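PDB 6J3A: gamma-glutamyltranspeptidase from Streptomyces lincolnensis, which probably acts on gamma-glutamyl or related amide bonds, as a homologue of the LmbA-type glutamyltranspeptidases in the N-terminal nucleophile hydrolase clan. Local coordinates for residues G279-Q284 and L311-R316; E317-D322 and G358-R363; G503-Q508 and H539-P544. All blocks are in the same frame, centred on the assembly; numbering follows the deposited sequence.

Interaction 1 of 3, residues G279-Q284 and L311-R316; sequences GPVLLQ and LAMADR
Ala312 meets Val281 and Gln284 where helices 299-319 and 280-288 pack side by side, buried in the Ntn-hydrolase fold. The pair is closer to antiparallel than to parallel, the short-segment axes coming within 9.0 Å at 140°. Ala312 CB lies 3.7 Å from Val281 CG2 and 3.9 Å from Gln284 CB. Its methyl touches both. With CG2 anti to the backbone N, that methyl of Val281 is directed at the other helix, 3.2 Å from Ala312 O. Met313 points its CB away, yet its bent chain brings SD to 3.8 Å from Val281 CG2. Asp315 supplies the polar part. Gln284 NE2 gives a hydrogen bond of 3.0 Å to Asp315 OD2, with an N-H...O angle of 153°. The bond uses the anti lone pair of the carboxylate, and OD2 lies in the amide plane. The two side chains cross at about a right angle. Gln284 OE1 is hydrogen-bonded to Tyr320 OH. Tyr336 OH also bonds OD2, and Gly355 N bonds Asp315 OD1. Arg316 reaches on to a salt bridge with Asp504, while its CB lies 4.0 Å from Val281 CG2. Met313 CE sits 3.3 Å above one face of the Arg316 guanidinium, toward its rim.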
# COMPACT_ATOMS: atom_id res chain seq x y z
N GLY A 279 -2.97 -24.83 14.91
CA GLY A 279 -3.99 -24.51 13.90
C GLY A 279 -5.42 -24.80 14.30
O GLY A 279 -6.28 -23.91 14.25
N PRO A 280 -5.68 -26.04 14.72
CA PRO A 280 -7.01 -26.45 15.16
C PRO A 280 -7.66 -25.67 16.30
O PRO A 280 -8.88 -25.77 16.45
CB PRO A 280 -6.78 -27.90 15.56
CG PRO A 280 -5.73 -28.36 14.61
CD PRO A 280 -4.78 -27.21 14.58
N VAL A 281 -6.89 -24.89 17.06
CA VAL A 281 -7.46 -24.11 18.16
C VAL A 281 -8.41 -23.00 17.68
O VAL A 281 -9.32 -22.60 18.41
CB VAL A 281 -6.36 -23.56 19.10
CG1 VAL A 281 -5.79 -22.22 18.61
CG2 VAL A 281 -6.89 -23.41 20.51
N LEU A 282 -8.18 -22.51 16.45
CA LEU A 282 -9.11 -21.60 15.77
C LEU A 282 -10.43 -22.32 15.51
O LEU A 282 -11.51 -21.82 15.83
CB LEU A 282 -8.52 -21.08 14.45
CG LEU A 282 -9.20 -19.84 13.82
CD1 LEU A 282 -8.23 -19.01 12.97
CD2 LEU A 282 -10.44 -20.19 12.99
N LEU A 283 -10.32 -23.52 14.93
CA LEU A 283 -11.47 -24.36 14.63
C LEU A 283 -12.26 -24.69 15.92
O LEU A 283 -13.49 -24.64 15.92
CB LEU A 283 -11.03 -25.64 13.88
CG LEU A 283 -10.13 -25.50 12.63
CD1 LEU A 283 -9.78 -26.84 11.99
CD2 LEU A 283 -10.82 -24.64 11.60
N GLN A 284 -11.56 -25.00 17.01
CA GLN A 284 -12.22 -25.26 18.31
C GLN A 284 -12.97 -24.05 18.83
O GLN A 284 -14.04 -24.18 19.43
CB GLN A 284 -11.21 -25.73 19.36
CG GLN A 284 -10.83 -27.20 19.22
CD GLN A 284 -10.33 -27.83 20.50
OE1 GLN A 284 -9.24 -28.39 20.53
NE2 GLN A 284 -11.12 -27.75 21.57
N LEU A 311 -10.92 -21.70 26.83
CA LEU A 311 -11.29 -23.10 26.83
C LEU A 311 -10.66 -23.86 25.67
O LEU A 311 -10.29 -25.02 25.83
CB LEU A 311 -12.82 -23.26 26.79
CG LEU A 311 -13.62 -22.63 27.94
CD1 LEU A 311 -15.10 -22.67 27.64
CD2 LEU A 311 -13.33 -23.31 29.27
N ALA A 312 -10.55 -23.22 24.51
CA ALA A 312 -9.92 -23.87 23.36
C ALA A 312 -8.41 -24.01 23.57
O ALA A 312 -7.83 -25.01 23.17
CB ALA A 312 -10.20 -23.12 22.07
N MET A 313 -7.80 -23.02 24.21
CA MET A 313 -6.36 -23.04 24.50
C MET A 313 -5.98 -24.11 25.51
O MET A 313 -4.94 -24.76 25.40
CB MET A 313 -5.89 -21.67 24.98
CG MET A 313 -5.81 -20.63 23.88
SD MET A 313 -4.70 -21.05 22.51
CE MET A 313 -3.40 -19.85 22.78
N ALA A 314 -6.83 -24.29 26.50
CA ALA A 314 -6.70 -25.36 27.49
C ALA A 314 -6.63 -26.71 26.82
O ALA A 314 -5.80 -27.55 27.18
CB ALA A 314 -7.87 -25.31 28.46
N ASP A 315 -7.51 -26.91 25.85
CA ASP A 315 -7.56 -28.15 25.07
C ASP A 315 -6.31 -28.27 24.21
O ASP A 315 -5.77 -29.36 24.09
CB ASP A 315 -8.83 -28.22 24.21
CG ASP A 315 -10.04 -28.81 24.96
OD1 ASP A 315 -9.89 -29.33 26.09
OD2 ASP A 315 -11.16 -28.77 24.37
N ARG A 316 -5.86 -27.16 23.63
CA ARG A 316 -4.58 -27.10 22.91
C ARG A 316 -3.41 -27.62 23.76
O ARG A 316 -2.63 -28.47 23.32
CB ARG A 316 -4.29 -25.68 22.45
CG ARG A 316 -3.04 -25.56 21.60
CD ARG A 316 -2.57 -24.12 21.47
NE ARG A 316 -1.75 -23.69 22.61
CZ ARG A 316 -1.00 -22.59 22.64
NH1 ARG A 316 -0.29 -22.30 23.73
NH2 ARG A 316 -0.93 -21.78 21.59

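Interaction 2 of 3, residues E317-D322 and G358-R363; sequences EAWYGD and GGRTAR
Trp319 lays the far end of its indole against the 358-363 loop, beside a small contact between Ala318 and Ala362. These three residues carry most of the contact. Trp319 is the last residue of helix 299-319, and Tyr320 is the first to leave helical backbone angles. With CG of Trp319 anti to the carbonyl carbon (chi1 -58°), the ring end reaches the loop although the bond to CB does not aim at it. The six-membered part of the ring does the touching. Trp319 CZ2 lies 3.6 Å from Ala362 CA and 3.9 Å from Ala362 CB. Trp319 CH2 lies 3.4 Å from Thr361 O and 3.7 Å from Arg360 CB. Ala362 CA, Thr361 O and Arg360 CB approach the ring obliquely. The pyrrole side is fixed elsewhere, by a hydrogen bond from Trp319 NE1 to Gly355 O. Ala318 CB lies 3.7 Å above one face of the indole, offset toward its rim, and meets Ala362 CB at 4.2 Å. No direct hydrogen bond joins the segments. Water 1 lies 2.9 Å from both Glu317 O and Arg363 O and can bridge them, though it cannot serve every nearby acceptor at once. The guanidinium of Arg360 leads away to a salt bridge with Glu330 of helix 328-331. The contact lies at the surface, where the C-terminal end of helix 299-319 meets the loop that follows helix 334-341.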
# COMPACT_ATOMS: atom_id res chain seq x y z
N GLU A 317 -3.30 -27.10 24.97
CA GLU A 317 -2.24 -27.48 25.90
C GLU A 317 -2.31 -28.95 26.33
O GLU A 317 -1.29 -29.65 26.38
CB GLU A 317 -2.29 -26.60 27.15
CG GLU A 317 -1.09 -26.79 28.08
CD GLU A 317 0.23 -26.59 27.36
OE1 GLU A 317 0.37 -25.56 26.67
OE2 GLU A 317 1.10 -27.48 27.44
N ALA A 318 -3.51 -29.38 26.68
CA ALA A 318 -3.76 -30.75 27.12
C ALA A 318 -3.59 -31.80 26.02
O ALA A 318 -3.04 -32.86 26.28
CB ALA A 318 -5.16 -30.86 27.71
N TRP A 319 -4.08 -31.49 24.82
CA TRP A 319 -4.26 -32.51 23.78
C TRP A 319 -3.36 -32.39 22.56
O TRP A 319 -3.12 -33.40 21.89
CB TRP A 319 -5.74 -32.57 23.37
CG TRP A 319 -6.63 -32.88 24.55
CD1 TRP A 319 -7.52 -32.04 25.15
CD2 TRP A 319 -6.65 -34.09 25.29
NE1 TRP A 319 -8.12 -32.67 26.21
CE2 TRP A 319 -7.60 -33.93 26.32
CE3 TRP A 319 -5.97 -35.31 25.17
CZ2 TRP A 319 -7.88 -34.95 27.24
CZ3 TRP A 319 -6.24 -36.32 26.08
CH2 TRP A 319 -7.19 -36.13 27.10
N TYR A 320 -2.83 -31.20 22.26
CA TYR A 320 -2.12 -30.99 20.97
C TYR A 320 -0.67 -31.37 21.07
O TYR A 320 -0.05 -31.29 22.13
CB TYR A 320 -2.22 -29.56 20.45
CG TYR A 320 -3.59 -29.08 20.01
CD1 TYR A 320 -4.77 -29.59 20.56
CD2 TYR A 320 -3.69 -28.04 19.08
CE1 TYR A 320 -6.01 -29.10 20.17
CE2 TYR A 320 -4.93 -27.55 18.69
CZ TYR A 320 -6.09 -28.08 19.24
OH TYR A 320 -7.32 -27.60 18.86
N GLY A 321 -0.12 -31.76 19.93
CA GLY A 321 1.26 -32.19 19.83
C GLY A 321 1.45 -33.20 18.73
O GLY A 321 0.52 -33.47 17.96
N ASP A 322 2.66 -33.74 18.64
CA ASP A 322 2.99 -34.78 17.67
C ASP A 322 3.60 -36.04 18.29
O ASP A 322 4.04 -36.93 17.56
CB ASP A 322 3.95 -34.21 16.62
CG ASP A 322 3.98 -35.03 15.33
OD1 ASP A 322 2.90 -35.49 14.88
OD2 ASP A 322 5.08 -35.18 14.76
N GLY A 358 -14.14 -37.74 24.53
CA GLY A 358 -14.37 -39.19 24.56
C GLY A 358 -14.21 -39.83 25.92
O GLY A 358 -13.91 -41.02 26.02
N GLY A 359 -14.39 -39.03 26.97
CA GLY A 359 -14.13 -39.46 28.34
C GLY A 359 -12.67 -39.49 28.79
O GLY A 359 -12.40 -39.78 29.96
N ARG A 360 -11.72 -39.19 27.89
CA ARG A 360 -10.29 -39.23 28.21
C ARG A 360 -9.94 -38.19 29.27
O ARG A 360 -10.46 -37.07 29.23
CB ARG A 360 -9.43 -39.03 26.96
CG ARG A 360 -9.37 -40.25 26.05
CD ARG A 360 -8.31 -40.08 24.95
NE ARG A 360 -8.75 -40.68 23.68
CZ ARG A 360 -9.75 -40.22 22.93
NH1 ARG A 360 -10.07 -40.84 21.80
NH2 ARG A 360 -10.45 -39.14 23.29
N THR A 361 -9.09 -38.57 30.22
CA THR A 361 -8.66 -37.67 31.29
C THR A 361 -7.49 -36.85 30.77
O THR A 361 -6.54 -37.40 30.18
CB THR A 361 -8.20 -38.44 32.55
OG1 THR A 361 -9.16 -39.45 32.88
CG2 THR A 361 -8.02 -37.48 33.74
N ALA A 362 -7.56 -35.55 31.01
CA ALA A 362 -6.55 -34.61 30.55
C ALA A 362 -5.30 -34.70 31.43
O ALA A 362 -5.39 -34.57 32.66
CB ALA A 362 -7.11 -33.20 30.60
N ARG A 363 -4.16 -34.94 30.80
CA ARG A 363 -2.87 -34.94 31.50
C ARG A 363 -2.03 -33.75 31.04
O ARG A 363 -1.71 -33.60 29.86
CB ARG A 363 -2.09 -36.24 31.32
CG ARG A 363 -1.34 -36.63 32.61
CD ARG A 363 0.07 -37.15 32.38
NE ARG A 363 0.07 -38.52 31.88
CZ ARG A 363 1.15 -39.29 31.79
NH1 ARG A 363 1.03 -40.53 31.31
NH2 ARG A 363 2.35 -38.86 32.19
O HOH W 1 -0.33 -32.06 27.76

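Interaction 3 of 3, residues G503-Q508 and H539-P544; sequences GDQQDQ and HNDSFP
The first turn of helix 506-519 is joined to the end of strand 538-540 by the side-chain amide of Gln508, which grips the backbone of Asn540. Asn540 N gives a hydrogen bond of 2.9 Å to Gln508 OE1, nearly straight at 169°. Beyond CG the Gln508 chain is extended (chi2 -170°), which carries the amide out to Asn540. Gln508 NE2 returns a bond of 3.1 Å to Asn540 O, in the plane of that carbonyl. Gln508 NE2 has a second acceptor, Asp504 O at 2.9 Å, and this donor stands above the carbonyl plane. Water 2 links Gln508 OE1 with Asn540 ND2. Four bonds, one of them from a water, thus hold the amide. Strand 538-540 is an outermost strand of a small mixed sheet: His539 pairs with Thr558 of strand 556-560, and the amide bonds both backbone N and O of Asn540, much as a neighbouring strand would. An alanine at Gln508 would probably leave Asn540 N and O without these mates and weaken the hold on the strand. Asn540 OD1 accepts from Ser542 N at 3.0 Å in an Asx turn. Gln505 CG lies over one face of the His539 ring, 3.7 Å from its centroid, a CH-pi contact. Phe543 offers its ring edge to Asp504 CB, which is 3.6 Å from CE1. The Asp504 carboxylate accepts from Ser546 N, and the Phe543 ring also touches Met313.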
# COMPACT_ATOMS: atom_id res chain seq x y z
N GLY A 503 2.97 -15.54 17.63
CA GLY A 503 3.04 -16.63 18.60
C GLY A 503 1.70 -17.18 19.06
O GLY A 503 0.93 -17.74 18.27
N ASP A 504 1.42 -17.01 20.35
CA ASP A 504 0.17 -17.48 20.95
C ASP A 504 -1.03 -16.59 20.63
O ASP A 504 -2.17 -16.97 20.91
CB ASP A 504 0.32 -17.64 22.46
CG ASP A 504 1.29 -18.73 22.83
OD1 ASP A 504 1.22 -19.83 22.23
OD2 ASP A 504 2.14 -18.49 23.70
N GLN A 505 -0.77 -15.42 20.06
CA GLN A 505 -1.84 -14.56 19.57
C GLN A 505 -2.31 -14.88 18.14
O GLN A 505 -3.39 -14.43 17.76
CB GLN A 505 -1.42 -13.09 19.67
CG GLN A 505 -1.12 -12.60 21.08
CD GLN A 505 0.32 -12.85 21.53
OE1 GLN A 505 1.23 -12.12 21.16
NE2 GLN A 505 0.51 -13.87 22.36
N GLN A 506 -1.53 -15.66 17.38
CA GLN A 506 -1.81 -15.92 15.95
C GLN A 506 -3.25 -16.33 15.65
O GLN A 506 -3.93 -15.69 14.85
CB GLN A 506 -0.88 -17.00 15.39
CG GLN A 506 0.54 -16.55 15.10
CD GLN A 506 1.23 -17.37 14.03
OE1 GLN A 506 2.44 -17.60 14.09
NE2 GLN A 506 0.47 -17.81 13.03
N ASP A 507 -3.70 -17.42 16.28
CA ASP A 507 -5.07 -17.90 16.10
C ASP A 507 -6.09 -17.30 17.08
O ASP A 507 -7.21 -17.81 17.18
CB ASP A 507 -5.14 -19.43 16.16
CG ASP A 507 -4.88 -20.10 14.82
OD1 ASP A 507 -5.10 -19.48 13.75
OD2 ASP A 507 -4.47 -21.28 14.84
N GLN A 508 -5.71 -16.25 17.80
CA GLN A 508 -6.69 -15.40 18.47
C GLN A 508 -7.04 -14.27 17.50
O GLN A 508 -8.20 -14.01 17.16
CB GLN A 508 -6.13 -14.83 19.78
CG GLN A 508 -5.56 -15.86 20.74
CD GLN A 508 -5.26 -15.27 22.10
OE1 GLN A 508 -6.13 -14.67 22.74
NE2 GLN A 508 -4.01 -15.42 22.56
N HIS A 539 -6.22 -9.86 22.62
CA HIS A 539 -5.81 -11.25 22.93
C HIS A 539 -5.84 -11.46 24.42
O HIS A 539 -5.82 -10.50 25.18
CB HIS A 539 -4.40 -11.55 22.42
CG HIS A 539 -3.30 -10.88 23.20
ND1 HIS A 539 -2.49 -11.57 24.07
CD2 HIS A 539 -2.88 -9.60 23.22
CE1 HIS A 539 -1.61 -10.74 24.60
NE2 HIS A 539 -1.83 -9.53 24.10
N ASN A 540 -5.87 -12.73 24.84
CA ASN A 540 -5.64 -13.10 26.24
C ASN A 540 -4.34 -13.88 26.41
O ASN A 540 -3.80 -14.40 25.43
CB ASN A 540 -6.84 -13.86 26.82
CG ASN A 540 -6.86 -15.33 26.44
OD1 ASN A 540 -6.15 -16.14 27.02
ND2 ASN A 540 -7.71 -15.68 25.48
N ASP A 541 -3.87 -13.95 27.65
CA ASP A 541 -2.66 -14.73 28.01
C ASP A 541 -2.92 -15.70 29.16
O ASP A 541 -2.00 -16.06 29.91
CB ASP A 541 -1.49 -13.80 28.39
CG ASP A 541 -0.89 -13.06 27.21
OD1 ASP A 541 -0.55 -13.70 26.18
OD2 ASP A 541 -0.73 -11.84 27.35
N SER A 542 -4.17 -16.16 29.28
CA SER A 542 -4.56 -17.05 30.38
C SER A 542 -4.42 -18.52 29.99
O SER A 542 -5.39 -19.27 29.93
CB SER A 542 -5.98 -16.72 30.85
OG SER A 542 -6.26 -17.38 32.06
N PHE A 543 -3.18 -18.91 29.77
CA PHE A 543 -2.78 -20.27 29.38
C PHE A 543 -1.24 -20.29 29.35
O PHE A 543 -0.64 -19.22 29.22
CB PHE A 543 -3.33 -20.63 28.00
CG PHE A 543 -3.00 -19.61 26.95
CD1 PHE A 543 -1.74 -19.60 26.36
CD2 PHE A 543 -3.93 -18.65 26.58
CE1 PHE A 543 -1.41 -18.64 25.41
CE2 PHE A 543 -3.62 -17.70 25.62
CZ PHE A 543 -2.35 -17.70 25.04
N PRO A 544 -0.60 -21.47 29.46
CA PRO A 544 0.87 -21.49 29.38
C PRO A 544 1.40 -21.15 27.99
O PRO A 544 1.02 -21.79 27.00
CB PRO A 544 1.22 -22.94 29.73
CG PRO A 544 -0.02 -23.71 29.49
CD PRO A 544 -1.15 -22.79 29.80
O HOH W 2 -8.48 -13.76 23.75

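From the N terminus, interaction 1 closes first, bringing helix 299-319 back against helix 280-288 after 26 intervening residues. Interaction 2 starts at the next residue on the same helix and closes a longer excursion through helices 328-331 and 334-341. Interaction 3 comes much later and closes the span from helix 506-519 to strand 538-540. The three follow in series; none nests in or crosses another. The Tyr320 hydroxyl of interaction 2 probably hydrogen-bonds Gln284 of interaction 1. A salt bridge from Arg316 to Asp504 ties interaction 1 to interaction 3. Interactions 2 and 3 touch where Glu317 packs on Pro544. Helix 299-319 carries segments of interactions 1 and 2, and its side chains also touch interaction 3.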